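Local coordinates for protein ORF10 (Moritella marina, PDB 6RIW) that probably catalyses carbon-chain extension by decarboxylative condensation, as the ketosynthase-chain length factor part of a bacterial polyunsaturated fatty acid synthase, at residues T164-A169 with Q956-H961; D319-T324 with S351-K356; G573-V578 with D654-A659. One frame throughout, in Å; residues are numbered along the deposited sequence.

In the fold
Interaction 1 brings a late segment of the modelled chain back onto a loop of the first ketosynthase-family region, and the two other contacts lie between its partners in sequence. Interactions 2 and 3 each set a loop that follows a helix against a second segment, in the first and second regions respectively, with nearest atoms about 14 Å apart. Helix 304-318 links them: it leads into residues 319-324 and supplies K305 and R313 to interaction 3. Interaction 1 lies across the chain's centre, about 21 Å from interaction 3 and 40 Å from interaction 2 at the nearest atoms. Only interaction 2 approaches the magnesium ion of M1 and K286, about 13 Å from the T324 side chain.

Interaction 1: residues T164-A169 with Q956-H961; sequences THADNA and QGISAH
The imidazole of H165 carries I958 on one of its faces and receives a backbone N-H of its own segment at its edge. CD1 of I958 lies over the ring 3.4 Å from H165 NE2, while CG2 of I958 comes to 3.9 Å from H165 CE1, so the isoleucine meets the NE2-CE1 side of the ring. At the ring edge and in its plane, D167 N donates to H165 ND1 (3.0 Å), a bond that fixes the rotation of the imidazole. NE2, by contrast, is buried here without a polar partner in the model. The H165 side chain does not leave the backbone pointing straight at segment 956-961; with CG anti to the backbone N (chi1 -164°), the outer ring atoms CE1 and NE2 are the ones that come close to I958.

The second flat group is the Q956 carboxamide, which spans the backbone on both sides of H165. Its NE2 donates to T164 O at 2.9 Å, with the acceptor tilted 26° from the amide plane. Its OE1 accepts from A166 N, also at 2.9 Å, and the N-H angle of 146° leaves that bond somewhat bent. One amide thus satisfies a carbonyl and an N-H two residues apart, and both its ends are used. CB of A166 sits 3.6 Å from Q956 OE1 and 4.2 Å from I958 CG1, filling the corner between these two side chains.

The contact joins the irregular segment 956-961 to the start of the 3-10 turn 166-169 and the two residues before it, between helices 129-148 and 174-183 of the first ketosynthase-family region. H707 of the second such region hydrogen-bonds the backbone of I958, and R873 forms a salt bridge with D167. Segment 956-961 therefore lies where both regions meet, with Q956 against L132 of helix 129-148 and H961 against Y174 and Q181 of helix 174-183.

Interaction 2: residues D319-T324 with S351-K356; sequences DVDPST and SRVNNK
V353, S323 and N355 bury the most surface in this contact, the valine leaning on the serine while the asparagine holds the backbone beside it. CB of V353 approaches S323 OG to 3.3 Å. Its CG1, anti to the carbonyl carbon (chi1 -67°), reaches past the same hydroxyl toward the D321 carboxylate, and CG2 turns to the P322-S323 peptide and lies 4.1 Å from P322 CB. The valine therefore packs against a turn of mixed character, polar on one side and apolar on the other.

The S323 hydroxyl donates to D321 OD1 at 2.7 Å, and S323 N donates to the same oxygen at 2.9 Å, closing an Asx turn. Both donors come from one face of the carboxylate plane, so OD1 is gripped twice and the hydroxyl is held where V353 CB and CG1 pack on it. D321 O accepts from both T324 N and T324 OG1, a second set of bonds within the segment.

N355 ND2 donates to P322 O at 2.9 Å with an N-H angle of 153°, in the plane of that carbonyl. CG of N355 stands anti to its backbone N (chi1 -173°), on the side of segment 319-324; ND2 also donates to V325 O. An alanine here would probably leave both P322 O and V325 O without their side-chain donor and open a gap beside S323.

Both segments are helix-to-strand connections of the thiolase fold. Helices 304-318 and 336-350 end in Schellman motifs with D319 and N354 at C-prime, and strands 327-329 and 358-360 then run parallel to each other. P322 rests on Y315 of the first helix and on F349 and F350 of the second, bridging the two helices at the surface.

Interaction 3: residues G573-V578 with D654-A659; sequences GRNVAV and DFSGPA
F655 packs its ring on V576 where the parallel strands 576-581 and 659-663 of the thiolase fold begin to pair, in the second ketosynthase-family region. CB of F655 lies 3.5 Å from V576 O. CG is placed anti to the carbonyl carbon (chi1 -73°) and already meets V576 CB. Beyond it the ring divides: CD1 comes to 3.5 Å from R574 O and CE1 to V576 CG2, whereas CD2 touches V578 CG2 at 4.2 Å and CE2 meets V576 CG1. The tip, F655 CZ, ends 4.0 Å from V576 CG1. V576 CB stands over the centre of one face of the ring, a CH-pi contact only 11° off the ring normal.

Beside the phenylalanine, S656 N donates to R574 O; further along, V578 N donates to P658 O at 2.9 Å and joins the strands. V578 and A659 then form a parallel bridge, their side chains on the same face of the sheet against S650 of helix 642-653. D654, which follows that helix, pairs with K305 and also accepts from K295 N. A CB on G657 would come too close to V576 O and A577 N, which fits a glycine here. G657 N donates weakly to V576 O, and a water donates to both V576 O and G657 O, 2.7 Å from the latter.

Interaction 1: residues T164-A169 with Q956-H961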
# COMPACT_ATOMS: atom_id res chain seq x y z
N THR A 164 -16.94 9.67 11.55
CA THR A 164 -15.88 8.75 11.13
C THR A 164 -14.60 9.06 11.88
O THR A 164 -14.13 10.21 11.86
CB THR A 164 -15.68 8.84 9.61
OG1 THR A 164 -16.92 8.52 8.96
CG2 THR A 164 -14.61 7.88 9.14
N HIS A 165 -14.05 8.05 12.55
CA HIS A 165 -12.79 8.19 13.28
C HIS A 165 -11.63 8.42 12.31
O HIS A 165 -11.49 7.72 11.30
CB HIS A 165 -12.52 6.92 14.10
CG HIS A 165 -11.47 7.07 15.17
ND1 HIS A 165 -10.12 7.12 14.89
CD2 HIS A 165 -11.58 7.13 16.53
CE1 HIS A 165 -9.44 7.23 16.02
NE2 HIS A 165 -10.30 7.23 17.03
N ALA A 166 -10.78 9.39 12.66
CA ALA A 166 -9.64 9.77 11.82
C ALA A 166 -8.74 8.59 11.45
O ALA A 166 -8.11 8.61 10.38
CB ALA A 166 -8.80 10.82 12.56
N ASP A 167 -8.64 7.56 12.30
CA ASP A 167 -7.77 6.43 11.97
C ASP A 167 -8.22 5.73 10.68
O ASP A 167 -7.43 4.99 10.08
CB ASP A 167 -7.75 5.41 13.12
CG ASP A 167 -6.84 5.83 14.30
OD1 ASP A 167 -6.08 6.83 14.20
OD2 ASP A 167 -6.90 5.15 15.36
N ASN A 168 -9.47 5.92 10.24
CA ASN A 168 -9.91 5.39 8.97
C ASN A 168 -9.20 6.02 7.76
O ASN A 168 -9.31 5.49 6.66
CB ASN A 168 -11.42 5.58 8.85
CG ASN A 168 -12.18 4.60 9.73
OD1 ASN A 168 -12.07 3.39 9.54
ND2 ASN A 168 -12.92 5.11 10.72
N ALA A 169 -8.46 7.09 7.94
CA ALA A 169 -7.69 7.61 6.81
C ALA A 169 -6.29 6.98 6.70
O ALA A 169 -5.58 7.24 5.72
CB ALA A 169 -7.55 9.13 6.92
N GLN A 956 -10.31 16.11 15.77
CA GLN A 956 -11.01 15.14 16.61
C GLN A 956 -10.39 14.93 17.99
O GLN A 956 -11.03 14.31 18.84
CB GLN A 956 -11.10 13.79 15.88
CG GLN A 956 -12.06 13.87 14.70
CD GLN A 956 -12.16 12.55 13.93
OE1 GLN A 956 -11.78 11.50 14.42
NE2 GLN A 956 -12.72 12.63 12.73
N GLY A 957 -9.18 15.43 18.23
CA GLY A 957 -8.53 15.22 19.52
C GLY A 957 -8.19 13.78 19.83
O GLY A 957 -8.39 13.33 20.97
N ILE A 958 -7.68 13.03 18.84
CA ILE A 958 -7.41 11.61 19.04
C ILE A 958 -6.20 11.47 19.95
O ILE A 958 -5.17 12.11 19.73
CB ILE A 958 -7.15 10.91 17.70
CG1 ILE A 958 -8.34 11.07 16.75
CG2 ILE A 958 -6.85 9.42 17.93
CD1 ILE A 958 -9.66 10.53 17.27
N SER A 959 -6.32 10.63 20.96
CA SER A 959 -5.21 10.45 21.89
C SER A 959 -4.11 9.60 21.27
O SER A 959 -4.35 8.74 20.41
CB SER A 959 -5.70 9.77 23.17
OG SER A 959 -6.23 8.49 22.81
N ALA A 960 -2.88 9.84 21.72
CA ALA A 960 -1.75 9.11 21.17
C ALA A 960 -1.71 7.68 21.67
O ALA A 960 -2.34 7.33 22.68
CB ALA A 960 -0.44 9.81 21.53
N HIS A 961 -0.93 6.84 20.99
CA HIS A 961 -0.86 5.44 21.38
C HIS A 961 -0.39 5.28 22.81
O HIS A 961 -0.86 4.38 23.53
CB HIS A 961 0.08 4.69 20.43
CG HIS A 961 -0.57 4.30 19.15
ND1 HIS A 961 -1.81 3.69 19.10
CD2 HIS A 961 -0.17 4.47 17.87
CE1 HIS A 961 -2.13 3.48 17.83
NE2 HIS A 961 -1.16 3.95 17.07

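Interaction 2: residues D319-T324 with S351-K356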
# COMPACT_ATOMS: atom_id res chain seq x y z
N ASP A 319 14.17 -26.50 -4.21
CA ASP A 319 14.95 -27.71 -4.50
C ASP A 319 14.03 -28.85 -4.94
O ASP A 319 14.16 -30.00 -4.49
CB ASP A 319 15.81 -28.12 -3.30
CG ASP A 319 17.13 -28.74 -3.71
OD1 ASP A 319 18.19 -28.35 -3.14
OD2 ASP A 319 17.13 -29.62 -4.59
N VAL A 320 13.09 -28.53 -5.82
CA VAL A 320 12.07 -29.47 -6.27
C VAL A 320 12.16 -29.58 -7.78
O VAL A 320 12.21 -28.56 -8.48
CB VAL A 320 10.66 -29.03 -5.82
CG1 VAL A 320 9.59 -29.67 -6.68
CG2 VAL A 320 10.45 -29.37 -4.37
N ASP A 321 12.18 -30.80 -8.28
CA ASP A 321 12.15 -31.03 -9.72
C ASP A 321 10.81 -30.60 -10.30
O ASP A 321 9.76 -31.11 -9.87
CB ASP A 321 12.42 -32.51 -10.02
CG ASP A 321 12.70 -32.77 -11.50
OD1 ASP A 321 12.19 -32.02 -12.36
OD2 ASP A 321 13.43 -33.74 -11.81
N PRO A 322 10.78 -29.70 -11.28
CA PRO A 322 9.50 -29.29 -11.88
C PRO A 322 8.73 -30.43 -12.53
O PRO A 322 7.55 -30.25 -12.85
CB PRO A 322 9.91 -28.24 -12.91
CG PRO A 322 11.27 -27.80 -12.51
CD PRO A 322 11.92 -28.94 -11.81
N SER A 323 9.38 -31.59 -12.76
CA SER A 323 8.69 -32.79 -13.23
C SER A 323 7.66 -33.30 -12.25
O SER A 323 6.75 -34.03 -12.65
CB SER A 323 9.68 -33.93 -13.50
OG SER A 323 10.81 -33.46 -14.21
N THR A 324 7.81 -32.98 -10.97
CA THR A 324 6.97 -33.56 -9.93
C THR A 324 5.71 -32.74 -9.64
O THR A 324 4.87 -33.19 -8.85
CB THR A 324 7.79 -33.73 -8.65
OG1 THR A 324 8.17 -32.44 -8.15
CG2 THR A 324 9.06 -34.53 -8.95
N SER A 351 7.62 -27.64 -20.37
CA SER A 351 8.00 -28.52 -21.47
C SER A 351 9.47 -28.95 -21.39
O SER A 351 9.82 -29.99 -21.94
CB SER A 351 7.69 -27.85 -22.82
OG SER A 351 8.57 -26.78 -23.09
N ARG A 352 10.30 -28.20 -20.65
CA ARG A 352 11.70 -28.58 -20.47
C ARG A 352 11.84 -29.90 -19.74
O ARG A 352 12.88 -30.57 -19.86
CB ARG A 352 12.46 -27.49 -19.69
CG ARG A 352 12.52 -26.15 -20.37
CD ARG A 352 13.01 -25.06 -19.42
NE ARG A 352 13.01 -23.76 -20.10
CZ ARG A 352 13.32 -22.60 -19.52
NH1 ARG A 352 13.66 -22.56 -18.23
NH2 ARG A 352 13.30 -21.49 -20.24
N VAL A 353 10.85 -30.28 -18.93
CA VAL A 353 10.86 -31.53 -18.20
C VAL A 353 9.73 -32.45 -18.64
O VAL A 353 9.49 -33.48 -18.02
CB VAL A 353 10.80 -31.29 -16.68
CG1 VAL A 353 12.08 -30.61 -16.20
CG2 VAL A 353 9.56 -30.45 -16.31
N ASN A 354 9.02 -32.07 -19.70
CA ASN A 354 7.93 -32.87 -20.26
C ASN A 354 6.84 -33.16 -19.23
O ASN A 354 6.32 -34.28 -19.15
CB ASN A 354 8.46 -34.17 -20.87
CG ASN A 354 8.45 -34.12 -22.37
OD1 ASN A 354 7.39 -33.92 -22.98
ND2 ASN A 354 9.63 -34.26 -22.97
N ASN A 355 6.47 -32.15 -18.46
CA ASN A 355 5.40 -32.26 -17.49
C ASN A 355 4.21 -31.42 -17.92
O ASN A 355 4.37 -30.33 -18.48
CB ASN A 355 5.90 -31.85 -16.10
CG ASN A 355 4.87 -32.10 -15.01
OD1 ASN A 355 3.92 -32.86 -15.19
ND2 ASN A 355 5.07 -31.45 -13.86
N LYS A 356 3.01 -31.93 -17.68
CA LYS A 356 1.77 -31.23 -18.02
C LYS A 356 0.88 -31.25 -16.80
O LYS A 356 -0.09 -32.03 -16.73
CB LYS A 356 1.07 -31.87 -19.22
CG LYS A 356 1.86 -31.76 -20.50
CD LYS A 356 1.03 -32.24 -21.68
CE LYS A 356 1.75 -31.98 -22.97
NZ LYS A 356 0.78 -31.79 -24.07

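Interaction 3: residues G573-V578 with D654-A659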
# COMPACT_ATOMS: atom_id res chain seq x y z
N GLY A 573 19.59 -4.20 -15.84
CA GLY A 573 19.43 -5.61 -16.13
C GLY A 573 19.77 -6.56 -15.01
O GLY A 573 19.92 -7.76 -15.25
N ARG A 574 19.88 -6.07 -13.78
CA ARG A 574 20.37 -6.86 -12.66
C ARG A 574 19.24 -7.19 -11.69
O ARG A 574 18.16 -6.60 -11.74
CB ARG A 574 21.49 -6.11 -11.94
CG ARG A 574 22.70 -5.82 -12.82
CD ARG A 574 23.49 -7.11 -13.12
NE ARG A 574 24.75 -6.81 -13.79
CZ ARG A 574 25.84 -6.33 -13.19
NH1 ARG A 574 25.82 -6.09 -11.88
NH2 ARG A 574 26.94 -6.10 -13.88
N ASN A 575 19.52 -8.14 -10.81
CA ASN A 575 18.61 -8.61 -9.78
C ASN A 575 18.69 -7.59 -8.65
O ASN A 575 19.49 -7.72 -7.73
CB ASN A 575 19.01 -10.01 -9.31
CG ASN A 575 18.04 -10.61 -8.28
OD1 ASN A 575 17.03 -10.00 -7.93
ND2 ASN A 575 18.36 -11.81 -7.80
N VAL A 576 17.91 -6.52 -8.77
CA VAL A 576 17.87 -5.43 -7.80
C VAL A 576 16.43 -5.25 -7.37
O VAL A 576 15.52 -5.27 -8.21
CB VAL A 576 18.42 -4.12 -8.39
CG1 VAL A 576 18.10 -2.87 -7.50
CG2 VAL A 576 19.92 -4.23 -8.58
N ALA A 577 16.22 -5.07 -6.06
CA ALA A 577 14.89 -4.84 -5.50
C ALA A 577 14.61 -3.34 -5.31
O ALA A 577 15.52 -2.54 -5.08
CB ALA A 577 14.73 -5.57 -4.17
N VAL A 578 13.34 -2.97 -5.41
CA VAL A 578 12.90 -1.59 -5.22
C VAL A 578 11.81 -1.60 -4.16
O VAL A 578 10.76 -2.23 -4.36
CB VAL A 578 12.39 -0.96 -6.52
CG1 VAL A 578 11.99 0.50 -6.30
CG2 VAL A 578 13.47 -1.01 -7.64
N ASP A 654 15.35 -2.21 -16.11
CA ASP A 654 15.26 -3.65 -16.36
C ASP A 654 15.71 -4.46 -15.14
O ASP A 654 16.48 -5.42 -15.26
CB ASP A 654 16.06 -4.03 -17.62
CG ASP A 654 15.68 -5.39 -18.18
OD1 ASP A 654 14.52 -5.86 -17.97
OD2 ASP A 654 16.56 -6.00 -18.84
N PHE A 655 15.24 -4.08 -13.95
CA PHE A 655 15.57 -4.84 -12.75
C PHE A 655 14.63 -6.03 -12.61
O PHE A 655 13.47 -5.96 -13.01
CB PHE A 655 15.44 -3.96 -11.49
CG PHE A 655 16.53 -2.92 -11.34
CD1 PHE A 655 17.81 -3.15 -11.83
CD2 PHE A 655 16.27 -1.73 -10.67
CE1 PHE A 655 18.82 -2.19 -11.66
CE2 PHE A 655 17.27 -0.77 -10.49
CZ PHE A 655 18.55 -1.00 -10.99
N SER A 656 15.13 -7.10 -11.99
CA SER A 656 14.35 -8.32 -11.82
C SER A 656 14.05 -8.68 -10.37
O SER A 656 13.40 -9.71 -10.13
CB SER A 656 15.07 -9.52 -12.48
OG SER A 656 16.34 -9.77 -11.87
N GLY A 657 14.50 -7.89 -9.39
CA GLY A 657 14.14 -8.16 -8.00
C GLY A 657 12.72 -7.74 -7.70
O GLY A 657 12.01 -7.15 -8.52
N PRO A 658 12.26 -8.05 -6.48
CA PRO A 658 10.91 -7.62 -6.09
C PRO A 658 10.81 -6.09 -6.06
O PRO A 658 11.75 -5.40 -5.67
CB PRO A 658 10.74 -8.22 -4.69
CG PRO A 658 12.14 -8.42 -4.17
CD PRO A 658 12.95 -8.78 -5.41
N ALA A 659 9.66 -5.57 -6.51
CA ALA A 659 9.39 -4.14 -6.57
C ALA A 659 8.04 -3.91 -5.90
O ALA A 659 7.00 -4.28 -6.46
CB ALA A 659 9.37 -3.62 -8.01
O HOH W 1 18.34 -9.91 -13.52
O HOH W 2 12.98 -4.70 -9.21